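Local coordinates for glycosylation Associate Protein 3 (Streptococcus agalactiae serotype V, PDB 6OYC) that probably acts with Gap1 and Gap2 in the accessory Sec system, supporting the glycosylation and secretion of an adhesin, possibly through carbohydrate binding, at residues P59-L64 with Y119-I124; Y70-N75 with H134-E139; V86-Y91 with I108-P113. All coordinates share one frame; numbering follows the deposited sequence.

Interaction 1. Residues P59-L64 with Y119-I124; sequences PNLPLL and YTISLI
Tyr119 and Pro62 share the polar part of this contact. The phenol OH of Tyr119 donates to the carbonyl O of Pro62 at 2.7 Å. The hydroxyl oxygen lies in the carbonyl plane, on a lone pair, with a C=O...donor angle of 142°, and the acceptor in turn sits at the edge of the ring, in its plane. The torsion of Tyr119 puts CG between the backbone N and the carbonyl carbon (chi1 69°), and from there the ring extends toward the loop. The same hydroxyl oxygen is packed against CD of Pro62, 3.3 Å away. Two antiparallel sheets form a beta sandwich here: strand 118-125 belongs to the four-stranded one, and the loop 59-64 runs past the end of the strand, held to neighbouring strand 41-47 by Asn60 OD1 accepting from Ser47 N. The apolar contacts come from two leucines lying on opposite sides of the Tyr119 ring plane. Leu64 crosses the tyrosine at about a right angle, with CD1 3.4 Å from Tyr119 CZ. Leu61 uses both branches: CD1 reaches Tyr119 CE2 at 3.7 Å and, further along the strand, Ile121 CG1 at 3.8 Å, while its CD2 meets Ile121 CD1 at 3.9 Å. Beyond the contact, Tyr119 also touches Leu138 of the facing sheet, and the side chain of Thr120 is about 4 Å from a bound glycerol, probably from the crystallisation liquor.

Interaction 2. Residues Y70-N75 with H134-E139; sequences YSLSLN and HYLKLE
His134 and Tyr135 both face Asn75, and the carbonyl O of Asn75 accepts from two successive backbone nitrogens: His134 N at 3.0 Å and Tyr135 N at 3.2 Å, each in the carbonyl plane. CB of Asn75 lies over one face of the Tyr135 ring, offset toward the rim and 3.7 Å from the centroid, a CH-pi contact; with CG anti to the backbone N (chi1 -163°), CG comes within 3.7 Å of Tyr135 CZ. From there to Ser71 and Glu139 the pairing is regular, and Ser71 N to Glu139 O, at 2.7 Å, is nearly straight (174° at the hydrogen). On the face of Leu72, Leu74, Leu136 and Leu138, CD1 of Leu74 meets CD2 of Leu136 at 3.5 Å, and these leucines also pack on strand 118-125 of the opposite sheet. The other face is largely polar, apart from the Tyr135 ring. A water bonded to Ser71 OG donates to Lys137 O at 2.8 Å, while Lys137 NZ forms a salt bridge with Glu139 OE2 (3.6 Å), and both also bond the Tyr176 hydroxyl. A leucine face turned to the opposite sheet suits a beta sandwich, here with a classic beta bulge at Asn75.

Interaction 3. Residues V86-Y91 with I108-P113; sequences VRIEFY and IIFIYP
Phe90 reaches from strand 84-91 into a corner made by Phe110, Tyr112 and Pro113, and each part of its side chain has a partner there. CB begins the contact loosely, 4.1 Å from Pro113 CG. At the next atom the packing tightens: Phe90 CG is 3.6 Å from the same Pro113 CG, which also lies close to CD2. The ring then receives Pro113 CD over the centre of one face, 3.5 Å from the centroid and almost on the ring normal, a CH-pi contact. On the other branch of the ring, Phe90 CE1 comes within 3.8 Å of Tyr112 CD1, the two planes being 80° apart. The tip, Phe90 CZ, ends 3.8 Å from Phe110 CD2, with those planes at 40°; both pairs are oblique, and Phe90, Phe110 and Tyr112 together form an aromatic cluster. The cluster lies between the two sheets of the beta sandwich: strand 84-91 is in the sheet with 118-125, while strand 107-111, which leads into the loop of Tyr112 and Pro113, pairs with 69-78 in the facing sheet. Ile88, one inward-pointing position earlier, bridges the same gap. Its CG1 is anti to the backbone N (chi1 178°), and the side chain meets Phe110 tip to tip, CD1 to CZ at 3.5 Å. On the opposite face of the strand, Arg87 NE and NH2 both bond to Glu89 OE1, side-on and from the same face of the carboxylate, with a further weak bond from NH2 to OE2; Arg87 also makes a cation-pi contact with Phe100, and Glu89 OE2 bonds to Ser97 OG.

In the fold
Followed from the N terminus, the chain enters interaction 1 at the loop 59-64 and interaction 2 on strand 69-78 before either is completed. It then passes through 86-91 and 108-113, so interaction 3 closes first, as a short loop lying within both others. Strand 118-125 next completes interaction 1, and strand 130-140 completes interaction 2; because their segments alternate, these two loops cross. Interaction 2 is formed within one sheet, whereas interaction 3 joins that sheet to the four-stranded one. Interaction 1 fastens a connecting loop to the latter. Backbone pairing joins neighbouring contacts within each sheet, Thr120 with Glu89 and Tyr70 with Phe110, while side chains such as Ile121 on Leu136 pack the two sheets together.

Interaction 1. Residues P59-L64 with Y119-I124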
loop_
_atom_site.group_PDB
_atom_site.type_symbol
_atom_site.label_atom_id
_atom_site.label_comp_id
_atom_site.label_asym_id
_atom_site.label_seq_id
_atom_site.Cartn_x
_atom_site.Cartn_y
_atom_site.Cartn_z
ATOM N N PRO C 59 -3.720 2.979 -18.530
ATOM C CA PRO C 59 -2.307 3.111 -18.172
ATOM C C PRO C 59 -2.170 2.940 -16.674
ATOM O O PRO C 59 -3.067 3.291 -15.907
ATOM C CB PRO C 59 -1.954 4.538 -18.605
ATOM C CG PRO C 59 -3.257 5.262 -18.564
ATOM C CD PRO C 59 -4.269 4.252 -19.038
ATOM N N ASN C 60 -1.047 2.380 -16.256
ATOM C CA ASN C 60 -0.790 2.181 -14.839
ATOM C C ASN C 60 0.407 3.002 -14.374
ATOM O O ASN C 60 0.877 2.822 -13.242
ATOM C CB ASN C 60 -0.597 0.686 -14.545
ATOM C CG ASN C 60 0.205 -0.013 -15.636
ATOM O OD1 ASN C 60 1.071 0.592 -16.260
ATOM N ND2 ASN C 60 -0.097 -1.275 -15.880
ATOM N N LEU C 61 0.902 3.908 -15.218
ATOM C CA LEU C 61 1.935 4.869 -14.863
ATOM C C LEU C 61 1.363 6.278 -14.954
ATOM O O LEU C 61 0.583 6.567 -15.867
ATOM C CB LEU C 61 3.173 4.758 -15.792
ATOM C CG LEU C 61 3.854 3.382 -15.747
ATOM C CD1 LEU C 61 5.046 3.293 -16.704
ATOM C CD2 LEU C 61 4.271 3.039 -14.306
ATOM N N PRO C 62 1.742 7.176 -14.052
ATOM C CA PRO C 62 1.179 8.527 -14.074
ATOM C C PRO C 62 1.839 9.404 -15.122
ATOM O O PRO C 62 2.974 9.182 -15.558
ATOM C CB PRO C 62 1.489 9.061 -12.669
ATOM C CG PRO C 62 2.814 8.400 -12.327
ATOM C CD PRO C 62 2.738 7.005 -12.975
ATOM N N LEU C 63 1.096 10.439 -15.477
ATOM C CA LEU C 63 1.571 11.494 -16.361
ATOM C C LEU C 63 2.677 12.284 -15.672
ATOM O O LEU C 63 2.516 12.714 -14.529
ATOM C CB LEU C 63 0.392 12.396 -16.711
ATOM C CG LEU C 63 0.265 13.235 -17.971
ATOM C CD1 LEU C 63 0.451 12.396 -19.236
ATOM C CD2 LEU C 63 -1.105 13.950 -17.962
ATOM N N LEU C 64 3.796 12.486 -16.363
ATOM C CA LEU C 64 4.942 13.187 -15.800
ATOM C C LEU C 64 5.163 14.507 -16.533
ATOM O O LEU C 64 4.635 14.732 -17.627
ATOM C CB LEU C 64 6.205 12.314 -15.871
ATOM C CG LEU C 64 6.128 10.950 -15.159
ATOM C CD1 LEU C 64 7.474 10.219 -15.193
ATOM C CD2 LEU C 64 5.632 11.094 -13.710
ATOM N N TYR C 119 5.954 6.881 -21.717
ATOM C CA TYR C 119 7.071 6.094 -21.209
ATOM C C TYR C 119 6.563 4.751 -20.698
ATOM O O TYR C 119 5.376 4.566 -20.429
ATOM C CB TYR C 119 7.862 6.857 -20.118
ATOM C CG TYR C 119 7.137 7.071 -18.795
ATOM C CD1 TYR C 119 6.111 8.014 -18.672
ATOM C CD2 TYR C 119 7.473 6.321 -17.665
ATOM C CE1 TYR C 119 5.448 8.201 -17.465
ATOM C CE2 TYR C 119 6.813 6.506 -16.442
ATOM C CZ TYR C 119 5.805 7.446 -16.350
ATOM O OH TYR C 119 5.157 7.631 -15.152
ATOM N N THR C 120 7.474 3.801 -20.603
ATOM C CA THR C 120 7.182 2.490 -20.050
ATOM C C THR C 120 8.226 2.173 -18.996
ATOM O O THR C 120 9.328 2.716 -19.008
ATOM C CB THR C 120 7.219 1.384 -21.112
ATOM O OG1 THR C 120 8.555 1.278 -21.607
ATOM C CG2 THR C 120 6.244 1.667 -22.275
ATOM N N ILE C 121 7.891 1.257 -18.097
ATOM C CA ILE C 121 8.860 0.732 -17.141
ATOM C C ILE C 121 8.790 -0.781 -17.214
ATOM O O ILE C 121 7.697 -1.349 -17.176
ATOM C CB ILE C 121 8.594 1.233 -15.709
ATOM C CG1 ILE C 121 8.656 2.764 -15.663
ATOM C CG2 ILE C 121 9.596 0.639 -14.776
ATOM C CD1 ILE C 121 8.203 3.382 -14.332
ATOM N N SER C 122 9.948 -1.428 -17.337
ATOM C CA SER C 122 10.027 -2.870 -17.522
ATOM C C SER C 122 10.896 -3.501 -16.449
ATOM O O SER C 122 12.006 -3.030 -16.179
ATOM C CB SER C 122 10.586 -3.221 -18.900
ATOM O OG SER C 122 9.655 -2.909 -19.906
ATOM N N LEU C 123 10.377 -4.558 -15.835
ATOM C CA LEU C 123 11.166 -5.440 -14.990
ATOM C C LEU C 123 11.915 -6.412 -15.887
ATOM O O LEU C 123 11.306 -7.074 -16.736
ATOM C CB LEU C 123 10.248 -6.205 -14.042
ATOM C CG LEU C 123 10.660 -6.613 -12.638
ATOM C CD1 LEU C 123 10.988 -5.374 -11.811
ATOM C CD2 LEU C 123 9.511 -7.418 -11.989
ATOM N N ILE C 124 13.230 -6.493 -15.724
ATOM C CA ILE C 124 14.050 -7.333 -16.589
ATOM C C ILE C 124 14.854 -8.313 -15.741
ATOM O O ILE C 124 15.564 -7.909 -14.813
ATOM C CB ILE C 124 14.963 -6.492 -17.492
ATOM C CG1 ILE C 124 14.107 -5.542 -18.328
ATOM C CG2 ILE C 124 15.774 -7.396 -18.391
ATOM C CD1 ILE C 124 14.884 -4.696 -19.285
#

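Interaction 2. Residues Y70-N75 with H134-E139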
loop_
_atom_site.group_PDB
_atom_site.type_symbol
_atom_site.label_atom_id
_atom_site.label_comp_id
_atom_site.label_asym_id
_atom_site.label_seq_id
_atom_site.Cartn_x
_atom_site.Cartn_y
_atom_site.Cartn_z
ATOM N N TYR C 70 12.385 12.881 -11.003
ATOM C CA TYR C 70 11.642 11.842 -10.319
ATOM C C TYR C 70 12.585 10.782 -9.763
ATOM O O TYR C 70 13.689 10.557 -10.269
ATOM C CB TYR C 70 10.605 11.192 -11.243
ATOM C CG TYR C 70 9.574 12.161 -11.768
ATOM C CD1 TYR C 70 8.372 12.374 -11.093
ATOM C CD2 TYR C 70 9.797 12.861 -12.957
ATOM C CE1 TYR C 70 7.415 13.266 -11.595
ATOM C CE2 TYR C 70 8.853 13.744 -13.463
ATOM C CZ TYR C 70 7.668 13.941 -12.781
ATOM O OH TYR C 70 6.755 14.826 -13.296
ATOM N N SER C 71 12.111 10.129 -8.709
ATOM C CA SER C 71 12.777 8.997 -8.088
ATOM C C SER C 71 12.011 7.711 -8.391
ATOM O O SER C 71 10.785 7.653 -8.228
ATOM C CB SER C 71 12.872 9.195 -6.575
ATOM O OG SER C 71 13.385 8.028 -5.968
ATOM N N LEU C 72 12.731 6.682 -8.826
ATOM C CA LEU C 72 12.166 5.354 -9.025
ATOM C C LEU C 72 12.904 4.381 -8.129
ATOM O O LEU C 72 14.139 4.318 -8.162
ATOM C CB LEU C 72 12.268 4.909 -10.476
ATOM C CG LEU C 72 11.633 3.559 -10.821
ATOM C CD1 LEU C 72 10.110 3.647 -10.700
ATOM C CD2 LEU C 72 12.055 3.160 -12.226
ATOM N N SER C 73 12.147 3.635 -7.331
ATOM C CA SER C 73 12.690 2.707 -6.353
ATOM C C SER C 73 12.142 1.317 -6.617
ATOM O O SER C 73 10.973 1.162 -6.989
ATOM C CB SER C 73 12.335 3.130 -4.922
ATOM O OG SER C 73 12.693 4.474 -4.709
ATOM N N LEU C 74 12.985 0.312 -6.400
ATOM C CA LEU C 74 12.598 -1.087 -6.518
ATOM C C LEU C 74 12.511 -1.694 -5.125
ATOM O O LEU C 74 13.469 -1.627 -4.353
ATOM C CB LEU C 74 13.597 -1.857 -7.378
ATOM C CG LEU C 74 13.487 -3.385 -7.387
ATOM C CD1 LEU C 74 12.283 -3.880 -8.185
ATOM C CD2 LEU C 74 14.761 -3.972 -7.948
ATOM N N ASN C 75 11.366 -2.264 -4.805
ATOM C CA ASN C 75 11.187 -3.035 -3.583
ATOM C C ASN C 75 11.012 -4.491 -3.995
ATOM O O ASN C 75 9.941 -4.876 -4.471
ATOM C CB ASN C 75 9.993 -2.527 -2.777
ATOM C CG ASN C 75 10.022 -3.010 -1.345
ATOM O OD1 ASN C 75 10.371 -4.166 -1.081
ATOM N ND2 ASN C 75 9.678 -2.127 -0.405
ATOM N N HIS C 134 7.846 -6.949 -4.987
ATOM C CA HIS C 134 6.772 -6.293 -4.243
ATOM C C HIS C 134 6.169 -5.141 -5.030
ATOM O O HIS C 134 4.967 -5.144 -5.304
ATOM C CB HIS C 134 7.281 -5.800 -2.879
ATOM C CG HIS C 134 7.799 -6.901 -2.016
ATOM N ND1 HIS C 134 6.999 -7.938 -1.584
ATOM C CD2 HIS C 134 9.040 -7.157 -1.540
ATOM C CE1 HIS C 134 7.722 -8.777 -0.863
ATOM N NE2 HIS C 134 8.964 -8.329 -0.824
ATOM N N TYR C 135 6.978 -4.150 -5.395
ATOM C CA TYR C 135 6.446 -2.984 -6.086
ATOM C C TYR C 135 7.590 -2.092 -6.541
ATOM O O TYR C 135 8.747 -2.253 -6.139
ATOM C CB TYR C 135 5.476 -2.185 -5.206
ATOM C CG TYR C 135 6.053 -1.677 -3.904
ATOM C CD1 TYR C 135 6.915 -0.582 -3.873
ATOM C CD2 TYR C 135 5.706 -2.276 -2.689
ATOM C CE1 TYR C 135 7.430 -0.101 -2.668
ATOM C CE2 TYR C 135 6.215 -1.800 -1.478
ATOM C CZ TYR C 135 7.076 -0.718 -1.471
ATOM O OH TYR C 135 7.582 -0.258 -0.268
ATOM N N LEU C 136 7.239 -1.139 -7.386
ATOM C CA LEU C 136 8.085 -0.000 -7.667
ATOM C C LEU C 136 7.408 1.232 -7.090
ATOM O O LEU C 136 6.176 1.282 -6.982
ATOM C CB LEU C 136 8.317 0.178 -9.165
ATOM C CG LEU C 136 8.900 -0.984 -9.977
ATOM C CD1 LEU C 136 9.005 -0.561 -11.417
ATOM C CD2 LEU C 136 10.271 -1.399 -9.490
ATOM N N LYS C 137 8.222 2.220 -6.709
ATOM C CA LYS C 137 7.726 3.506 -6.230
ATOM C C LYS C 137 8.301 4.621 -7.093
ATOM O O LYS C 137 9.526 4.758 -7.216
ATOM C CB LYS C 137 8.075 3.729 -4.757
ATOM C CG LYS C 137 7.450 4.973 -4.134
ATOM C CD LYS C 137 7.728 5.003 -2.635
ATOM C CE LYS C 137 7.351 6.324 -2.017
ATOM N NZ LYS C 137 7.884 6.449 -0.629
ATOM N N LEU C 138 7.412 5.416 -7.675
ATOM C CA LEU C 138 7.768 6.534 -8.531
ATOM C C LEU C 138 7.216 7.816 -7.910
ATOM O O LEU C 138 6.001 7.934 -7.701
ATOM C CB LEU C 138 7.200 6.317 -9.937
ATOM C CG LEU C 138 7.365 7.426 -10.966
ATOM C CD1 LEU C 138 8.850 7.590 -11.296
ATOM C CD2 LEU C 138 6.565 7.075 -12.213
ATOM N N GLU C 139 8.099 8.772 -7.620
ATOM C CA GLU C 139 7.689 10.012 -6.976
ATOM C C GLU C 139 8.555 11.162 -7.469
ATOM O O GLU C 139 9.726 10.980 -7.819
ATOM C CB GLU C 139 7.801 9.908 -5.454
ATOM C CG GLU C 139 9.131 9.322 -5.032
ATOM C CD GLU C 139 9.258 9.162 -3.528
ATOM O OE1 GLU C 139 8.741 10.040 -2.797
ATOM O OE2 GLU C 139 9.874 8.158 -3.088
HETATM O O HOH W 1 11.165 6.248 -5.485
#

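Interaction 3. Residues V86-Y91 with I108-P113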
loop_
_atom_site.group_PDB
_atom_site.type_symbol
_atom_site.label_atom_id
_atom_site.label_comp_id
_atom_site.label_asym_id
_atom_site.label_seq_id
_atom_site.Cartn_x
_atom_site.Cartn_y
_atom_site.Cartn_z
ATOM N N VAL C 86 15.584 -2.696 -13.680
ATOM C CA VAL C 86 14.417 -1.963 -14.134
ATOM C C VAL C 86 14.854 -0.973 -15.207
ATOM O O VAL C 86 15.803 -0.206 -15.011
ATOM C CB VAL C 86 13.707 -1.243 -12.967
ATOM C CG1 VAL C 86 12.522 -0.449 -13.465
ATOM C CG2 VAL C 86 13.237 -2.246 -11.927
ATOM N N ARG C 87 14.161 -0.991 -16.333
ATOM C CA ARG C 87 14.409 -0.100 -17.450
ATOM C C ARG C 87 13.198 0.810 -17.637
ATOM O O ARG C 87 12.078 0.331 -17.889
ATOM C CB ARG C 87 14.682 -0.912 -18.713
ATOM C CG ARG C 87 14.973 -0.092 -19.951
ATOM C CD ARG C 87 15.543 -1.011 -21.062
ATOM N NE ARG C 87 15.405 -0.416 -22.395
ATOM C CZ ARG C 87 16.370 -0.385 -23.316
ATOM N NH1 ARG C 87 17.564 -0.918 -23.061
ATOM N NH2 ARG C 87 16.136 0.171 -24.500
ATOM N N ILE C 88 13.419 2.114 -17.509
ATOM C CA ILE C 88 12.434 3.107 -17.904
ATOM C C ILE C 88 12.833 3.637 -19.271
ATOM O O ILE C 88 13.984 4.046 -19.477
ATOM C CB ILE C 88 12.317 4.233 -16.860
ATOM C CG1 ILE C 88 11.309 5.287 -17.302
ATOM C CG2 ILE C 88 13.656 4.882 -16.565
ATOM C CD1 ILE C 88 10.844 6.167 -16.137
ATOM N N GLU C 89 11.897 3.603 -20.215
ATOM C CA GLU C 89 12.163 4.013 -21.587
ATOM C C GLU C 89 11.149 5.061 -22.023
ATOM O O GLU C 89 9.962 4.943 -21.714
ATOM C CB GLU C 89 12.118 2.813 -22.549
ATOM C CG GLU C 89 12.620 3.145 -23.954
ATOM C CD GLU C 89 13.240 1.941 -24.667
ATOM O OE1 GLU C 89 13.227 0.816 -24.122
ATOM O OE2 GLU C 89 13.736 2.124 -25.788
ATOM N N PHE C 90 11.619 6.070 -22.755
ATOM C CA PHE C 90 10.800 7.183 -23.197
ATOM C C PHE C 90 10.561 7.106 -24.704
ATOM O O PHE C 90 11.434 6.668 -25.469
ATOM C CB PHE C 90 11.451 8.515 -22.797
ATOM C CG PHE C 90 11.922 8.536 -21.347
ATOM C CD1 PHE C 90 11.008 8.595 -20.302
ATOM C CD2 PHE C 90 13.271 8.451 -21.036
ATOM C CE1 PHE C 90 11.440 8.590 -18.956
ATOM C CE2 PHE C 90 13.709 8.449 -19.698
ATOM C CZ PHE C 90 12.788 8.516 -18.663
ATOM N N TYR C 91 9.363 7.515 -25.122
ATOM C CA TYR C 91 8.923 7.379 -26.502
ATOM C C TYR C 91 8.298 8.688 -26.945
ATOM O O TYR C 91 7.554 9.324 -26.185
ATOM C CB TYR C 91 7.911 6.221 -26.682
ATOM C CG TYR C 91 8.493 4.860 -26.342
ATOM C CD1 TYR C 91 8.483 4.381 -25.031
ATOM C CD2 TYR C 91 9.072 4.059 -27.334
ATOM C CE1 TYR C 91 9.025 3.148 -24.714
ATOM C CE2 TYR C 91 9.607 2.827 -27.029
ATOM C CZ TYR C 91 9.590 2.376 -25.717
ATOM O OH TYR C 91 10.118 1.148 -25.418
ATOM N N ILE C 108 16.859 5.343 -8.416
ATOM C CA ILE C 108 17.517 6.286 -9.307
ATOM C C ILE C 108 16.687 7.558 -9.319
ATOM O O ILE C 108 15.512 7.580 -8.950
ATOM C CB ILE C 108 17.707 5.768 -10.760
ATOM C CG1 ILE C 108 16.359 5.450 -11.409
ATOM C CG2 ILE C 108 18.651 4.563 -10.811
ATOM C CD1 ILE C 108 16.485 5.016 -12.877
ATOM N N ILE C 109 17.325 8.633 -9.736
ATOM C CA ILE C 109 16.648 9.886 -9.989
ATOM C C ILE C 109 16.919 10.248 -11.436
ATOM O O ILE C 109 18.071 10.217 -11.882
ATOM C CB ILE C 109 17.117 10.989 -9.029
ATOM C CG1 ILE C 109 16.760 10.593 -7.595
ATOM C CG2 ILE C 109 16.463 12.326 -9.392
ATOM C CD1 ILE C 109 17.060 11.667 -6.568
ATOM N N PHE C 110 15.864 10.563 -12.170
ATOM C CA PHE C 110 15.989 10.911 -13.572
ATOM C C PHE C 110 15.141 12.143 -13.823
ATOM O O PHE C 110 14.220 12.444 -13.060
ATOM C CB PHE C 110 15.526 9.766 -14.474
ATOM C CG PHE C 110 14.037 9.475 -14.361
ATOM C CD1 PHE C 110 13.560 8.628 -13.367
ATOM C CD2 PHE C 110 13.126 10.063 -15.232
ATOM C CE1 PHE C 110 12.200 8.360 -13.246
ATOM C CE2 PHE C 110 11.766 9.807 -15.120
ATOM C CZ PHE C 110 11.297 8.955 -14.120
ATOM N N ILE C 111 15.449 12.843 -14.911
ATOM C CA ILE C 111 14.605 13.920 -15.412
ATOM C C ILE C 111 13.725 13.366 -16.524
ATOM O O ILE C 111 14.222 12.721 -17.448
ATOM C CB ILE C 111 15.450 15.103 -15.906
ATOM C CG1 ILE C 111 15.888 15.950 -14.706
ATOM C CG2 ILE C 111 14.665 15.930 -16.899
ATOM C CD1 ILE C 111 17.202 16.628 -14.924
ATOM N N TYR C 112 12.421 13.581 -16.419
ATOM C CA TYR C 112 11.532 13.215 -17.509
ATOM C C TYR C 112 11.887 14.078 -18.714
ATOM O O TYR C 112 11.749 15.306 -18.640
ATOM C CB TYR C 112 10.073 13.411 -17.109
ATOM C CG TYR C 112 9.067 12.870 -18.103
ATOM C CD1 TYR C 112 8.988 11.496 -18.384
ATOM C CD2 TYR C 112 8.171 13.731 -18.750
ATOM C CE1 TYR C 112 8.038 11.001 -19.296
ATOM C CE2 TYR C 112 7.217 13.246 -19.652
ATOM C CZ TYR C 112 7.155 11.883 -19.926
ATOM O OH TYR C 112 6.217 11.424 -20.835
ATOM N N PRO C 113 12.362 13.497 -19.812
ATOM C CA PRO C 113 13.028 14.293 -20.848
ATOM C C PRO C 113 12.051 15.026 -21.758
ATOM O O PRO C 113 10.878 14.669 -21.867
ATOM C CB PRO C 113 13.822 13.245 -21.627
ATOM C CG PRO C 113 13.037 12.005 -21.463
ATOM C CD PRO C 113 12.465 12.053 -20.076
#